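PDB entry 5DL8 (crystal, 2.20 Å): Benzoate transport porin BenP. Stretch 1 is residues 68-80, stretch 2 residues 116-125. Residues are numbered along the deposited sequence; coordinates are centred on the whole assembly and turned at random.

Stretch 1 68-80: VIADKPITIGADA
Stretch 2 (116-125) GATLKLGYDK

Two neighbouring strands of the porin BenP, residues 72-80 and 116-123, run antiparallel, their N-to-C directions 165° apart and their axes 4.4 Å apart at closest approach. Together the stretches bury 817 Å², and backbone pairing sets the register: Thr75 lies opposite Gly122, Gly77 opposite Lys120 and Asp79 opposite Thr118 as hydrogen-bonded pairs, with CA-CA distances of 4.7 to 4.8 Å.

Stretch 1 enters through a type I' turn from Ile69 to Lys72, whose central residues, Ala70 (phi/psi 47/55) and Asp71 (69/4), take left-handed conformations. Ile69 N donates to Lys72 O at 3.0 Å, and Lys72 N returns a bond to Ile69 O at 3.2 Å. The same Ile69 O accepts from Tyr123 OH at 2.6 Å, so the tyrosine, with chi1 t and chi2 77°, ties the turn to the end of the partner strand. Ile69 O and Lys72 O both lie at the ring's edge, near its plane, while Ile69 CB packs 4.0 Å from Tyr123 CE1.

Lys72, with chi angles m, m, t, t, reaches past the strand end to Asp124, where its NZ forms a long salt bridge of 3.6 Å to Asp124 OD1. Asp124 has left the strand with a positive phi (53/-109) and chi1 t. The Pro73 carbonyl is joined to stretch 2 by a water that donates to Pro73 O at 2.8 Å and accepts from Asp124 N at 2.8 Å.

From here the extended ladder takes over. Ile74 (chi1 m, chi2 t) contacts Leu121 (t, p), its CG2 lying 3.8 Å from Leu121 CD1. On the other face, Thr75 is in the p rotamer, and an ideal CB on Gly122 would fall 2.3 Å from Thr75 OG1, a clash; glycine leaves that space to the hydroxyl. Thr75 N donates to Gly122 O at 2.9 Å, and Gly122 N to Thr75 O at 2.8 Å. Ile76 (chi1 p) returns to the face of Ile74, and its CG2 lies 4.0 Å from the same Leu121 CD1, so one leucine methyl touches two isoleucines.

Gly77 N to Lys120 O and Lys120 N to Gly77 O, both 3.0 Å, close the next rung. An ideal CB on Gly77 would sit a tight 3.0 Å from Lys120 CE. Without it, the lysine, in m, t, m, t, passes over the glycine, and its NZ meets Asp79 OD1 (Asp79 chi1 m) at 2.8 Å in a hydrogen-bonded salt bridge. Between Gly77 and Asp79, Ala78 CA makes a CA-H...O contact of 3.1 Å to Thr118 O.

The last full rung joins Asp79 N to Thr118 O and Thr118 N to Asp79 O, each 2.8 Å, with Asp79 CB 3.8 Å from CB of Thr118 (chi1 m). Finally, Ala80 pairs with Ala117 without hydrogen bonds; their CA atoms close to 4.0 Å, their CB atoms stand 4.3 Å apart, and Ala80 CA contacts Gly116 O at 3.3 Å.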

ATOM      1  N   VAL A  68      -5.831  -3.178 -37.820  1.00 54.20           N
ATOM      2  CA  VAL A  68      -6.106  -4.499 -37.329  1.00 53.34           C
ATOM      3  C   VAL A  68      -4.947  -5.396 -37.834  1.00 54.10           C
ATOM      4  O   VAL A  68      -4.625  -5.370 -39.030  1.00 56.18           O
ATOM      5  CB  VAL A  68      -7.521  -4.990 -37.793  1.00 54.48           C
ATOM      6  CG1 VAL A  68      -7.741  -6.478 -37.458  1.00 54.43           C
ATOM      7  CG2 VAL A  68      -8.649  -4.100 -37.267  1.00 53.60           C
ATOM      8  N   ILE A  69      -4.328  -6.156 -36.938  1.00 53.02           N
ATOM      9  CA  ILE A  69      -3.168  -7.027 -37.218  1.00 54.70           C
ATOM     10  C   ILE A  69      -3.500  -8.404 -36.679  1.00 55.06           C
ATOM     11  O   ILE A  69      -3.774  -8.559 -35.494  1.00 53.58           O
ATOM     12  CB  ILE A  69      -1.879  -6.469 -36.562  1.00 54.05           C
ATOM     13  CG1 ILE A  69      -1.610  -5.056 -37.060  1.00 54.87           C
ATOM     14  CG2 ILE A  69      -0.645  -7.307 -36.843  1.00 54.05           C
ATOM     15  CD1 ILE A  69      -0.391  -4.429 -36.429  1.00 54.09           C
ATOM     16  N   ALA A  70      -3.537  -9.377 -37.577  1.00 58.80           N
ATOM     17  CA  ALA A  70      -4.005 -10.743 -37.301  1.00 60.38           C
ATOM     18  C   ALA A  70      -5.332 -10.774 -36.532  1.00 61.77           C
ATOM     19  O   ALA A  70      -5.380 -11.362 -35.448  1.00 61.43           O
ATOM     20  CB  ALA A  70      -2.934 -11.511 -36.545  1.00 58.91           C
ATOM     21  N   ASP A  71      -6.370 -10.107 -37.058  1.00 64.00           N
ATOM     22  CA  ASP A  71      -7.749 -10.069 -36.457  1.00 65.77           C
ATOM     23  C   ASP A  71      -7.916  -9.305 -35.133  1.00 63.10           C
ATOM     24  O   ASP A  71      -9.040  -9.256 -34.614  1.00 64.59           O
ATOM     25  CB  ASP A  71      -8.383 -11.488 -36.320  1.00 68.06           C
ATOM     26  CG  ASP A  71      -8.672 -12.127 -37.655  1.00 72.49           C
ATOM     27  OD1 ASP A  71      -8.878 -11.431 -38.655  1.00 75.81           O
ATOM     28  OD2 ASP A  71      -8.739 -13.360 -37.741  1.00 78.11           O
ATOM     29  N   LYS A  72      -6.853  -8.658 -34.631  1.00 60.00           N
ATOM     30  CA  LYS A  72      -6.902  -7.813 -33.410  1.00 57.98           C
ATOM     31  C   LYS A  72      -6.588  -6.336 -33.665  1.00 54.98           C
ATOM     32  O   LYS A  72      -5.531  -6.013 -34.240  1.00 52.07           O
ATOM     33  CB  LYS A  72      -5.862  -8.267 -32.343  1.00 58.05           C
ATOM     34  CG  LYS A  72      -5.666  -9.740 -32.189  1.00 60.51           C
ATOM     35  CD  LYS A  72      -6.870 -10.293 -31.456  1.00 63.15           C
ATOM     36  CE  LYS A  72      -6.830 -11.815 -31.476  1.00 67.04           C
ATOM     37  NZ  LYS A  72      -7.962 -12.243 -30.614  1.00 69.09           N
ATOM     38  N   PRO A  73      -7.453  -5.431 -33.164  1.00 53.46           N
ATOM     39  CA  PRO A  73      -7.142  -4.026 -33.365  1.00 52.75           C
ATOM     40  C   PRO A  73      -6.006  -3.501 -32.491  1.00 50.26           C
ATOM     41  O   PRO A  73      -5.790  -3.967 -31.357  1.00 48.78           O
ATOM     42  CB  PRO A  73      -8.470  -3.321 -33.022  1.00 53.73           C
ATOM     43  CG  PRO A  73      -9.253  -4.293 -32.198  1.00 53.05           C
ATOM     44  CD  PRO A  73      -8.846  -5.634 -32.710  1.00 53.70           C
ATOM     45  N   ILE A  74      -5.250  -2.561 -33.028  1.00 50.06           N
ATOM     46  CA  ILE A  74      -4.431  -1.688 -32.169  1.00 48.42           C
ATOM     47  C   ILE A  74      -5.396  -0.719 -31.520  1.00 47.09           C
ATOM     48  O   ILE A  74      -6.331  -0.250 -32.190  1.00 48.11           O
ATOM     49  CB  ILE A  74      -3.288  -0.953 -32.940  1.00 49.45           C
ATOM     50  CG1 ILE A  74      -2.061  -1.868 -33.035  1.00 50.58           C
ATOM     51  CG2 ILE A  74      -2.844   0.334 -32.226  1.00 48.24           C
ATOM     52  CD1 ILE A  74      -1.149  -1.583 -34.236  1.00 52.42           C
ATOM     53  N   THR A  75      -5.185  -0.423 -30.236  1.00 45.23           N
ATOM     54  CA  THR A  75      -6.157   0.362 -29.400  1.00 44.87           C
ATOM     55  C   THR A  75      -5.453   1.509 -28.693  1.00 44.18           C
ATOM     56  O   THR A  75      -4.280   1.402 -28.393  1.00 42.01           O
ATOM     57  CB  THR A  75      -6.949  -0.485 -28.355  1.00 43.58           C
ATOM     58  OG1 THR A  75      -6.030  -1.123 -27.452  1.00 43.13           O
ATOM     59  CG2 THR A  75      -7.772  -1.563 -29.015  1.00 44.72           C
ATOM     60  N   ILE A  76      -6.171   2.629 -28.511  1.00 46.04           N
ATOM     61  CA  ILE A  76      -5.674   3.809 -27.765  1.00 47.00           C
ATOM     62  C   ILE A  76      -6.665   4.206 -26.651  1.00 44.95           C
ATOM     63  O   ILE A  76      -7.884   4.059 -26.801  1.00 44.74           O
ATOM     64  CB  ILE A  76      -5.424   5.072 -28.639  1.00 49.93           C
ATOM     65  CG1 ILE A  76      -6.591   5.284 -29.637  1.00 52.93           C
ATOM     66  CG2 ILE A  76      -4.090   4.973 -29.358  1.00 50.81           C
ATOM     67  CD1 ILE A  76      -6.915   6.737 -29.943  1.00 53.59           C
ATOM     68  N   GLY A  77      -6.126   4.683 -25.543  1.00 42.24           N
ATOM     69  CA  GLY A  77      -6.933   5.373 -24.553  1.00 40.70           C
ATOM     70  C   GLY A  77      -6.123   6.343 -23.754  1.00 39.58           C
ATOM     71  O   GLY A  77      -4.956   6.574 -24.000  1.00 39.65           O
ATOM     72  N   ALA A  78      -6.755   6.887 -22.743  1.00 40.13           N
ATOM     73  CA  ALA A  78      -6.117   7.780 -21.791  1.00 39.64           C
ATOM     74  C   ALA A  78      -6.809   7.753 -20.428  1.00 38.18           C
ATOM     75  O   ALA A  78      -8.041   7.440 -20.316  1.00 38.57           O
ATOM     76  CB  ALA A  78      -6.089   9.196 -22.326  1.00 39.85           C
ATOM     77  N   ASP A  79      -6.003   8.042 -19.418  1.00 35.19           N
ATOM     78  CA  ASP A  79      -6.509   8.177 -18.095  1.00 34.30           C
ATOM     79  C   ASP A  79      -6.082   9.549 -17.560  1.00 34.15           C
ATOM     80  O   ASP A  79      -5.161  10.177 -18.070  1.00 34.58           O
ATOM     81  CB  ASP A  79      -5.914   7.163 -17.142  1.00 33.34           C
ATOM     82  CG  ASP A  79      -6.183   5.679 -17.506  1.00 32.80           C
ATOM     83  OD1 ASP A  79      -7.144   5.273 -18.118  1.00 33.65           O
ATOM     84  OD2 ASP A  79      -5.422   4.897 -17.000  1.00 32.73           O
ATOM     85  N   ALA A  80      -6.718   9.958 -16.476  1.00 33.75           N
ATOM     86  CA  ALA A  80      -6.333  11.202 -15.780  1.00 33.69           C
ATOM     87  C   ALA A  80      -6.938  11.282 -14.373  1.00 32.40           C
ATOM     88  O   ALA A  80      -7.929  10.621 -14.068  1.00 31.13           O
ATOM     89  CB  ALA A  80      -6.737  12.390 -16.616  1.00 34.97           C
ATOM     90  N   GLY A 116      -2.523  14.066 -12.564  1.00 32.86           N
ATOM     91  CA  GLY A 116      -1.788  13.255 -13.532  1.00 33.72           C
ATOM     92  C   GLY A 116      -2.623  12.868 -14.749  1.00 34.38           C
ATOM     93  O   GLY A 116      -3.859  13.073 -14.801  1.00 33.20           O
ATOM     94  N   ALA A 117      -1.922  12.324 -15.734  1.00 34.17           N
ATOM     95  CA  ALA A 117      -2.547  11.808 -16.953  1.00 35.32           C
ATOM     96  C   ALA A 117      -1.725  10.682 -17.463  1.00 35.05           C
ATOM     97  O   ALA A 117      -0.563  10.546 -17.098  1.00 34.47           O
ATOM     98  CB  ALA A 117      -2.699  12.893 -18.005  1.00 36.89           C
ATOM     99  N   THR A 118      -2.368   9.807 -18.229  1.00 35.52           N
ATOM    100  CA  THR A 118      -1.743   8.609 -18.705  1.00 34.55           C
ATOM    101  C   THR A 118      -2.165   8.359 -20.159  1.00 36.87           C
ATOM    102  O   THR A 118      -3.400   8.366 -20.459  1.00 37.86           O
ATOM    103  CB  THR A 118      -2.169   7.388 -17.840  1.00 33.45           C
ATOM    104  OG1 THR A 118      -2.071   7.659 -16.429  1.00 30.32           O
ATOM    105  CG2 THR A 118      -1.280   6.185 -18.133  1.00 33.51           C
ATOM    106  N   LEU A 119      -1.176   8.096 -21.043  1.00 37.93           N
ATOM    107  CA  LEU A 119      -1.449   7.561 -22.415  1.00 39.92           C
ATOM    108  C   LEU A 119      -1.446   6.028 -22.407  1.00 38.57           C
ATOM    109  O   LEU A 119      -0.622   5.437 -21.739  1.00 38.07           O
ATOM    110  CB  LEU A 119      -0.421   8.072 -23.410  1.00 43.17           C
ATOM    111  CG  LEU A 119      -0.656   9.360 -24.193  1.00 47.65           C
ATOM    112  CD1 LEU A 119      -1.280  10.499 -23.407  1.00 49.34           C
ATOM    113  CD2 LEU A 119       0.667   9.808 -24.843  1.00 50.27           C
ATOM    114  N   LYS A 120      -2.393   5.413 -23.095  1.00 39.12           N
ATOM    115  CA  LYS A 120      -2.538   3.970 -23.190  1.00 40.19           C
ATOM    116  C   LYS A 120      -2.523   3.515 -24.649  1.00 41.48           C
ATOM    117  O   LYS A 120      -3.186   4.110 -25.454  1.00 42.81           O
ATOM    118  CB  LYS A 120      -3.883   3.527 -22.649  1.00 40.40           C
ATOM    119  CG  LYS A 120      -3.941   3.667 -21.117  1.00 41.04           C
ATOM    120  CD  LYS A 120      -5.238   3.179 -20.417  1.00 39.86           C
ATOM    121  CE  LYS A 120      -6.520   3.906 -20.834  1.00 41.76           C
ATOM    122  NZ  LYS A 120      -7.704   3.294 -20.088  1.00 41.70           N
ATOM    123  N   LEU A 121      -1.869   2.393 -24.923  1.00 40.97           N
ATOM    124  CA  LEU A 121      -1.780   1.733 -26.244  1.00 43.07           C
ATOM    125  C   LEU A 121      -1.939   0.201 -26.032  1.00 42.08           C
ATOM    126  O   LEU A 121      -1.178  -0.403 -25.284  1.00 38.19           O
ATOM    127  CB  LEU A 121      -0.413   2.089 -26.950  1.00 43.91           C
ATOM    128  CG  LEU A 121      -0.165   1.640 -28.417  1.00 47.92           C
ATOM    129  CD1 LEU A 121      -1.074   2.305 -29.464  1.00 48.80           C
ATOM    130  CD2 LEU A 121       1.339   1.759 -28.844  1.00 48.96           C
ATOM    131  N   GLY A 122      -2.934  -0.411 -26.675  1.00 43.57           N
ATOM    132  CA  GLY A 122      -3.270  -1.820 -26.403  1.00 44.01           C
ATOM    133  C   GLY A 122      -3.161  -2.652 -27.668  1.00 45.69           C
ATOM    134  O   GLY A 122      -3.318  -2.130 -28.797  1.00 46.84           O
ATOM    135  N   TYR A 123      -2.884  -3.943 -27.493  1.00 44.62           N
ATOM    136  CA  TYR A 123      -2.989  -4.938 -28.573  1.00 45.75           C
ATOM    137  C   TYR A 123      -3.371  -6.340 -27.980  1.00 45.66           C
ATOM    138  O   TYR A 123      -2.622  -6.870 -27.160  1.00 43.27           O
ATOM    139  CB  TYR A 123      -1.670  -5.035 -29.417  1.00 45.73           C
ATOM    140  CG  TYR A 123      -1.745  -6.134 -30.493  1.00 46.92           C
ATOM    141  CD1 TYR A 123      -2.479  -5.927 -31.685  1.00 48.22           C
ATOM    142  CD2 TYR A 123      -1.117  -7.413 -30.333  1.00 46.41           C
ATOM    143  CE1 TYR A 123      -2.591  -6.926 -32.637  1.00 48.36           C
ATOM    144  CE2 TYR A 123      -1.274  -8.418 -31.300  1.00 46.56           C
ATOM    145  CZ  TYR A 123      -2.008  -8.128 -32.446  1.00 48.19           C
ATOM    146  OH  TYR A 123      -2.179  -9.034 -33.449  1.00 50.16           O
ATOM    147  N   ASP A 124      -4.500  -6.939 -28.429  1.00 46.51           N
ATOM    148  CA  ASP A 124      -4.907  -8.251 -27.958  1.00 46.45           C
ATOM    149  C   ASP A 124      -4.974  -8.290 -26.367  1.00 45.17           C
ATOM    150  O   ASP A 124      -5.891  -7.725 -25.783  1.00 43.78           O
ATOM    151  CB  ASP A 124      -3.960  -9.330 -28.546  1.00 46.98           C
ATOM    152  CG  ASP A 124      -4.509 -10.769 -28.404  1.00 48.33           C
ATOM    153  OD1 ASP A 124      -5.743 -10.907 -28.178  1.00 49.93           O
ATOM    154  OD2 ASP A 124      -3.716 -11.735 -28.538  1.00 48.15           O
ATOM    155  N   LYS A 125      -4.047  -8.978 -25.691  1.00 45.11           N
ATOM    156  CA  LYS A 125      -4.024  -9.023 -24.222  1.00 44.65           C
ATOM    157  C   LYS A 125      -2.870  -8.257 -23.591  1.00 42.29           C
ATOM    158  O   LYS A 125      -2.446  -8.559 -22.477  1.00 43.11           O
ATOM    159  CB  LYS A 125      -4.095 -10.477 -23.762  1.00 46.07           C
ATOM    160  CG  LYS A 125      -5.476 -11.071 -24.056  1.00 49.09           C
ATOM    161  CD  LYS A 125      -5.585 -12.549 -23.679  1.00 50.44           C
ATOM    162  CE  LYS A 125      -7.032 -12.975 -23.826  1.00 52.32           C
ATOM    163  NZ  LYS A 125      -7.095 -14.385 -24.271  1.00 53.32           N
TER
HETATM  164  O   HOH W   1      -6.842  -5.771 -29.543  1.00 38.61           O